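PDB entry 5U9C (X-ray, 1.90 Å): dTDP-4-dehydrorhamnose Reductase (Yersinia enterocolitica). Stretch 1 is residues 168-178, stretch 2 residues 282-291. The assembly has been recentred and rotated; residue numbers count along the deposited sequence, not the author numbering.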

ATOM      1  N   PHE D 168     -25.351 -16.932 -10.583  1.00 36.27           N
ATOM      2  CA  PHE D 168     -24.876 -16.365 -11.838  1.00 35.68           C
ATOM      3  C   PHE D 168     -25.190 -17.188 -13.091  1.00 33.05           C
ATOM      4  O   PHE D 168     -25.763 -16.657 -14.034  1.00 32.28           O
ATOM      5  CB  PHE D 168     -23.365 -16.067 -11.784  1.00 37.25           C
ATOM      6  CG  PHE D 168     -22.870 -15.342 -13.003  1.00 38.57           C
ATOM      7  CD1 PHE D 168     -23.198 -13.991 -13.204  1.00 38.43           C
ATOM      8  CD2 PHE D 168     -22.102 -15.995 -13.962  1.00 39.61           C
ATOM      9  CE1 PHE D 168     -22.765 -13.306 -14.343  1.00 40.02           C
ATOM     10  CE2 PHE D 168     -21.668 -15.321 -15.108  1.00 41.82           C
ATOM     11  CZ  PHE D 168     -22.010 -13.976 -15.305  1.00 40.93           C
ATOM     12  N   VAL D 169     -24.812 -18.458 -13.108  1.00 31.27           N
ATOM     13  CA  VAL D 169     -25.024 -19.291 -14.304  1.00 32.81           C
ATOM     14  C   VAL D 169     -26.513 -19.432 -14.659  1.00 34.08           C
ATOM     15  O   VAL D 169     -26.873 -19.252 -15.812  1.00 32.50           O
ATOM     16  CB  VAL D 169     -24.340 -20.660 -14.196  1.00 32.22           C
ATOM     17  CG1 VAL D 169     -24.649 -21.537 -15.406  1.00 33.46           C
ATOM     18  CG2 VAL D 169     -22.848 -20.461 -14.088  1.00 32.65           C
ATOM     19  N   GLY D 170     -27.347 -19.741 -13.663  1.00 33.61           N
ATOM     20  CA  GLY D 170     -28.782 -19.881 -13.853  1.00 35.90           C
ATOM     21  C   GLY D 170     -29.425 -18.613 -14.398  1.00 35.82           C
ATOM     22  O   GLY D 170     -30.280 -18.686 -15.293  1.00 34.27           O
ATOM     23  N   LYS D 171     -29.013 -17.456 -13.864  1.00 35.32           N
ATOM     24  CA  LYS D 171     -29.542 -16.159 -14.326  1.00 37.60           C
ATOM     25  C   LYS D 171     -29.162 -15.865 -15.775  1.00 36.15           C
ATOM     26  O   LYS D 171     -29.993 -15.368 -16.547  1.00 35.12           O
ATOM     27  CB  LYS D 171     -29.089 -15.014 -13.428  1.00 40.94           C
ATOM     28  CG  LYS D 171     -29.809 -14.994 -12.091  1.00 48.37           C
ATOM     29  CD  LYS D 171     -29.304 -13.896 -11.160  1.00 53.74           C
ATOM     30  CE  LYS D 171     -27.914 -14.220 -10.629  1.00 57.98           C
ATOM     31  NZ  LYS D 171     -27.416 -13.214  -9.655  1.00 63.82           N
ATOM     32  N   ILE D 172     -27.911 -16.147 -16.144  1.00 32.00           N
ATOM     33  CA  ILE D 172     -27.476 -15.956 -17.521  1.00 31.48           C
ATOM     34  C   ILE D 172     -28.295 -16.881 -18.420  1.00 31.58           C
ATOM     35  O   ILE D 172     -28.772 -16.457 -19.456  1.00 31.23           O
ATOM     36  CB  ILE D 172     -25.967 -16.233 -17.714  1.00 31.06           C
ATOM     37  CG1 ILE D 172     -25.108 -15.194 -16.974  1.00 31.99           C
ATOM     38  CG2 ILE D 172     -25.598 -16.274 -19.204  1.00 31.00           C
ATOM     39  CD1 ILE D 172     -25.279 -13.764 -17.447  1.00 33.25           C
ATOM     40  N   ILE D 173     -28.461 -18.140 -18.010  1.00 31.05           N
ATOM     41  CA  ILE D 173     -29.229 -19.095 -18.793  1.00 32.37           C
ATOM     42  C   ILE D 173     -30.717 -18.656 -18.954  1.00 34.39           C
ATOM     43  O   ILE D 173     -31.291 -18.783 -20.042  1.00 32.21           O
ATOM     44  CB  ILE D 173     -29.080 -20.532 -18.244  1.00 32.01           C
ATOM     45  CG1 ILE D 173     -27.644 -21.032 -18.502  1.00 31.96           C
ATOM     46  CG2 ILE D 173     -30.059 -21.470 -18.917  1.00 33.94           C
ATOM     47  CD1 ILE D 173     -27.319 -22.398 -17.931  1.00 32.55           C
ATOM     48  N   GLN D 174     -31.311 -18.153 -17.877  1.00 36.34           N
ATOM     49  CA  GLN D 174     -32.702 -17.638 -17.882  1.00 40.01           C
ATOM     50  C   GLN D 174     -32.860 -16.469 -18.884  1.00 36.78           C
ATOM     51  O   GLN D 174     -33.858 -16.395 -19.642  1.00 35.98           O
ATOM     52  CB  GLN D 174     -33.073 -17.186 -16.468  1.00 45.00           C
ATOM     53  CG  GLN D 174     -34.483 -16.650 -16.293  1.00 52.19           C
ATOM     54  CD  GLN D 174     -34.717 -16.030 -14.911  1.00 60.17           C
ATOM     55  OE1 GLN D 174     -33.808 -15.971 -14.062  1.00 64.14           O
ATOM     56  NE2 GLN D 174     -35.943 -15.540 -14.689  1.00 66.46           N
ATOM     57  N   GLN D 175     -31.878 -15.572 -18.906  1.00 33.82           N
ATOM     58  CA  GLN D 175     -31.896 -14.443 -19.846  1.00 33.96           C
ATOM     59  C   GLN D 175     -31.751 -14.925 -21.288  1.00 32.65           C
ATOM     60  O   GLN D 175     -32.403 -14.386 -22.194  1.00 31.57           O
ATOM     61  CB  GLN D 175     -30.819 -13.415 -19.526  1.00 33.65           C
ATOM     62  CG  GLN D 175     -31.069 -12.670 -18.232  1.00 35.92           C
ATOM     63  CD  GLN D 175     -29.891 -11.790 -17.867  1.00 37.42           C
ATOM     64  OE1 GLN D 175     -29.668 -10.727 -18.459  1.00 40.43           O
ATOM     65  NE2 GLN D 175     -29.148 -12.214 -16.884  1.00 38.25           N
ATOM     66  N   ILE D 176     -30.899 -15.927 -21.497  1.00 30.78           N
ATOM     67  CA  ILE D 176     -30.713 -16.499 -22.836  1.00 31.62           C
ATOM     68  C   ILE D 176     -32.025 -17.147 -23.290  1.00 33.69           C
ATOM     69  O   ILE D 176     -32.504 -16.871 -24.380  1.00 32.37           O
ATOM     70  CB  ILE D 176     -29.541 -17.508 -22.905  1.00 31.60           C
ATOM     71  CG1 ILE D 176     -28.205 -16.763 -22.822  1.00 30.52           C
ATOM     72  CG2 ILE D 176     -29.616 -18.305 -24.210  1.00 32.82           C
ATOM     73  CD1 ILE D 176     -26.977 -17.637 -22.594  1.00 30.29           C
ATOM     74  N   LYS D 177     -32.619 -17.976 -22.433  1.00 35.83           N
ATOM     75  CA  LYS D 177     -33.875 -18.649 -22.757  1.00 38.58           C
ATOM     76  C   LYS D 177     -35.039 -17.673 -22.985  1.00 38.10           C
ATOM     77  O   LYS D 177     -35.941 -17.958 -23.759  1.00 38.40           O
ATOM     78  CB  LYS D 177     -34.240 -19.659 -21.673  1.00 42.27           C
ATOM     79  CG  LYS D 177     -33.369 -20.908 -21.678  1.00 47.20           C
ATOM     80  CD  LYS D 177     -33.778 -21.834 -20.539  1.00 52.03           C
ATOM     81  CE  LYS D 177     -33.070 -23.174 -20.602  1.00 56.39           C
ATOM     82  NZ  LYS D 177     -33.503 -23.970 -21.779  1.00 61.54           N
ATOM     83  N   ALA D 178     -35.012 -16.529 -22.315  1.00 36.55           N
ATOM     84  CA  ALA D 178     -36.061 -15.507 -22.487  1.00 37.27           C
ATOM     85  C   ALA D 178     -35.855 -14.665 -23.760  1.00 36.48           C
ATOM     86  O   ALA D 178     -36.662 -13.788 -24.062  1.00 38.50           O
ATOM     87  CB  ALA D 178     -36.129 -14.604 -21.265  1.00 36.87           C
TER
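Stretch 2, residues 282-291: DLAKYVGTFL

The contact between the two stretches centres on a single methyl group set almost squarely on an aromatic ring: CD1 of Ile-173 lies 3.5 Å from the centroid of the Phe-290 ring, only 7° off the ring normal. This CH-pi contact covers one face of the ring, and the closest atom pair, Ile-173 CD1 to Phe-290 CD1, is 3.6 Å apart. The extended side chain of Ile-173 (chi1 m, chi2 t) carries the methyl outward from its helix, while Phe-290 (chi1 m, chi2 79°) presents its face to it.

Stretch 1 is helical from Phe-168 to Lys-177, with an unbroken series of i to i+4 backbone hydrogen bonds. Stretch 2 continues a helix that begins earlier in the chain and then tightens into a type I beta turn from Gly-288 to Leu-291. Leading into the turn, Thr-289 N bonds to Tyr-286 O at 3.1 Å and Phe-290 N to Val-287 O at 3.0 Å, both i to i+3; Thr-289 OG1 also donates to Tyr-286 O, at 2.7 Å. Phe-290 therefore reaches stretch 1 from the turn rather than from regular helix.

The helices cross obliquely, their N-to-C directions 59° apart (signed crossing angle -59°), with a closest axial approach of 11.8 Å. So wide a separation leaves the backbones well apart, and side chains bridge the gap. The nearest CA atoms pair Val-169 with Val-287 at 8.2 Å and Ile-173 with Phe-290 at 8.5 Å, so that one helical turn of stretch 1 matches a three-residue advance along stretch 2.

At the earlier of these positions, Val-169 points toward stretch 2 and uses both of its methyls. Its CG1 meets CE2 of Tyr-286 at 3.7 Å, at the edge of the ring and near its plane, whereas its CG2 lies 4.3 Å from CD1 of Leu-283. The CA-to-CB bond of Leu-283 is directed sideways, but the end of the side chain comes nearer and closes this contact. One turn further along stretch 1, CD1 of Ile-173 also approaches CG1 of Val-287, at a looser 4.4 Å.

The NZ of Lys-177 lies 4.2 Å from the carbonyl O of Phe-290, too far for a hydrogen bond. No hydrogen bond joins the stretches; the 293 Å² buried between them, both sides summed, reflects mainly the packing of apolar side chains.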

ATOM      1  N   ASP D 282     -15.344 -27.844 -17.631  1.00 30.61           N
ATOM      2  CA  ASP D 282     -16.196 -28.055 -16.452  1.00 30.41           C
ATOM      3  C   ASP D 282     -17.517 -27.271 -16.571  1.00 29.63           C
ATOM      4  O   ASP D 282     -18.588 -27.784 -16.217  1.00 29.45           O
ATOM      5  CB  ASP D 282     -15.444 -27.713 -15.150  1.00 31.30           C
ATOM      6  CG  ASP D 282     -14.249 -28.642 -14.896  1.00 34.85           C
ATOM      7  OD1 ASP D 282     -14.234 -29.765 -15.447  1.00 34.36           O
ATOM      8  OD2 ASP D 282     -13.322 -28.255 -14.145  1.00 35.55           O
ATOM      9  N   LEU D 283     -17.441 -26.044 -17.084  1.00 28.55           N
ATOM     10  CA  LEU D 283     -18.640 -25.244 -17.302  1.00 28.35           C
ATOM     11  C   LEU D 283     -19.523 -25.914 -18.358  1.00 29.23           C
ATOM     12  O   LEU D 283     -20.733 -25.993 -18.174  1.00 28.75           O
ATOM     13  CB  LEU D 283     -18.287 -23.834 -17.760  1.00 28.15           C
ATOM     14  CG  LEU D 283     -19.431 -22.864 -18.061  1.00 27.34           C
ATOM     15  CD1 LEU D 283     -20.222 -22.573 -16.805  1.00 27.10           C
ATOM     16  CD2 LEU D 283     -18.840 -21.571 -18.598  1.00 28.67           C
ATOM     17  N   ALA D 284     -18.926 -26.381 -19.463  1.00 31.42           N
ATOM     18  CA  ALA D 284     -19.705 -27.046 -20.540  1.00 34.02           C
ATOM     19  C   ALA D 284     -20.520 -28.231 -20.006  1.00 35.87           C
ATOM     20  O   ALA D 284     -21.707 -28.341 -20.297  1.00 36.86           O
ATOM     21  CB  ALA D 284     -18.810 -27.488 -21.696  1.00 34.49           C
ATOM     22  N   LYS D 285     -19.896 -29.084 -19.197  1.00 36.80           N
ATOM     23  CA  LYS D 285     -20.606 -30.236 -18.597  1.00 40.96           C
ATOM     24  C   LYS D 285     -21.807 -29.789 -17.757  1.00 38.11           C
ATOM     25  O   LYS D 285     -22.878 -30.389 -17.812  1.00 37.73           O
ATOM     26  CB  LYS D 285     -19.680 -31.065 -17.713  1.00 46.78           C
ATOM     27  CG  LYS D 285     -18.568 -31.796 -18.457  1.00 56.06           C
ATOM     28  CD  LYS D 285     -17.806 -32.758 -17.543  1.00 63.76           C
ATOM     29  CE  LYS D 285     -18.703 -33.881 -17.022  1.00 72.00           C
ATOM     30  NZ  LYS D 285     -17.996 -34.803 -16.090  1.00 79.09           N
ATOM     31  N   TYR D 286     -21.624 -28.728 -16.984  1.00 35.28           N
ATOM     32  CA  TYR D 286     -22.700 -28.216 -16.138  1.00 35.20           C
ATOM     33  C   TYR D 286     -23.829 -27.592 -16.973  1.00 35.37           C
ATOM     34  O   TYR D 286     -25.007 -27.855 -16.730  1.00 39.80           O
ATOM     35  CB  TYR D 286     -22.167 -27.214 -15.107  1.00 33.57           C
ATOM     36  CG  TYR D 286     -23.269 -26.625 -14.271  1.00 33.92           C
ATOM     37  CD1 TYR D 286     -24.065 -27.455 -13.482  1.00 36.39           C
ATOM     38  CD2 TYR D 286     -23.532 -25.251 -14.268  1.00 32.56           C
ATOM     39  CE1 TYR D 286     -25.103 -26.951 -12.727  1.00 36.12           C
ATOM     40  CE2 TYR D 286     -24.562 -24.729 -13.487  1.00 32.40           C
ATOM     41  CZ  TYR D 286     -25.338 -25.586 -12.722  1.00 34.82           C
ATOM     42  OH  TYR D 286     -26.356 -25.118 -11.934  1.00 35.51           O
ATOM     43  N   VAL D 287     -23.470 -26.789 -17.963  1.00 34.23           N
ATOM     44  CA  VAL D 287     -24.467 -26.145 -18.827  1.00 34.86           C
ATOM     45  C   VAL D 287     -25.254 -27.206 -19.598  1.00 37.56           C
ATOM     46  O   VAL D 287     -26.445 -27.035 -19.822  1.00 38.94           O
ATOM     47  CB  VAL D 287     -23.830 -25.126 -19.790  1.00 33.33           C
ATOM     48  CG1 VAL D 287     -24.843 -24.614 -20.813  1.00 35.70           C
ATOM     49  CG2 VAL D 287     -23.217 -23.973 -19.002  1.00 32.72           C
ATOM     50  N   GLY D 288     -24.591 -28.301 -19.977  1.00 38.40           N
ATOM     51  CA  GLY D 288     -25.265 -29.415 -20.673  1.00 42.91           C
ATOM     52  C   GLY D 288     -26.453 -30.012 -19.909  1.00 44.44           C
ATOM     53  O   GLY D 288     -27.390 -30.523 -20.520  1.00 49.68           O
ATOM     54  N   THR D 289     -26.439 -29.927 -18.578  1.00 43.70           N
ATOM     55  CA  THR D 289     -27.551 -30.439 -17.769  1.00 47.63           C
ATOM     56  C   THR D 289     -28.818 -29.579 -17.868  1.00 49.20           C
ATOM     57  O   THR D 289     -29.840 -29.950 -17.311  1.00 52.45           O
ATOM     58  CB  THR D 289     -27.194 -30.574 -16.266  1.00 47.78           C
ATOM     59  OG1 THR D 289     -27.049 -29.280 -15.662  1.00 44.70           O
ATOM     60  CG2 THR D 289     -25.927 -31.416 -16.064  1.00 47.58           C
ATOM     61  N   PHE D 290     -28.741 -28.417 -18.521  1.00 48.89           N
ATOM     62  CA  PHE D 290     -29.922 -27.554 -18.710  1.00 51.82           C
ATOM     63  C   PHE D 290     -30.683 -27.849 -20.009  1.00 57.50           C
ATOM     64  O   PHE D 290     -31.852 -27.505 -20.112  1.00 59.21           O
ATOM     65  CB  PHE D 290     -29.540 -26.072 -18.696  1.00 46.32           C
ATOM     66  CG  PHE D 290     -29.165 -25.545 -17.339  1.00 42.12           C
ATOM     67  CD1 PHE D 290     -27.910 -25.789 -16.810  1.00 40.52           C
ATOM     68  CD2 PHE D 290     -30.049 -24.752 -16.624  1.00 41.23           C
ATOM     69  CE1 PHE D 290     -27.552 -25.281 -15.566  1.00 39.12           C
ATOM     70  CE2 PHE D 290     -29.697 -24.235 -15.393  1.00 40.95           C
ATOM     71  CZ  PHE D 290     -28.450 -24.502 -14.857  1.00 39.55           C
ATOM     72  N   LEU D 291     -30.016 -28.441 -20.998  1.00 64.18           N
ATOM     73  CA  LEU D 291     -30.664 -28.752 -22.285  1.00 75.86           C
ATOM     74  C   LEU D 291     -30.520 -30.224 -22.632  1.00 79.77           C
ATOM     75  O   LEU D 291     -31.147 -31.069 -21.998  1.00 86.31           O
ATOM     76  CB  LEU D 291     -30.120 -27.868 -23.431  1.00 80.68           C
ATOM     77  CG  LEU D 291     -28.645 -27.899 -23.887  1.00 79.86           C
ATOM     78  CD1 LEU D 291     -28.493 -27.131 -25.198  1.00 82.20           C
ATOM     79  CD2 LEU D 291     -27.690 -27.350 -22.834  1.00 74.23           C
TER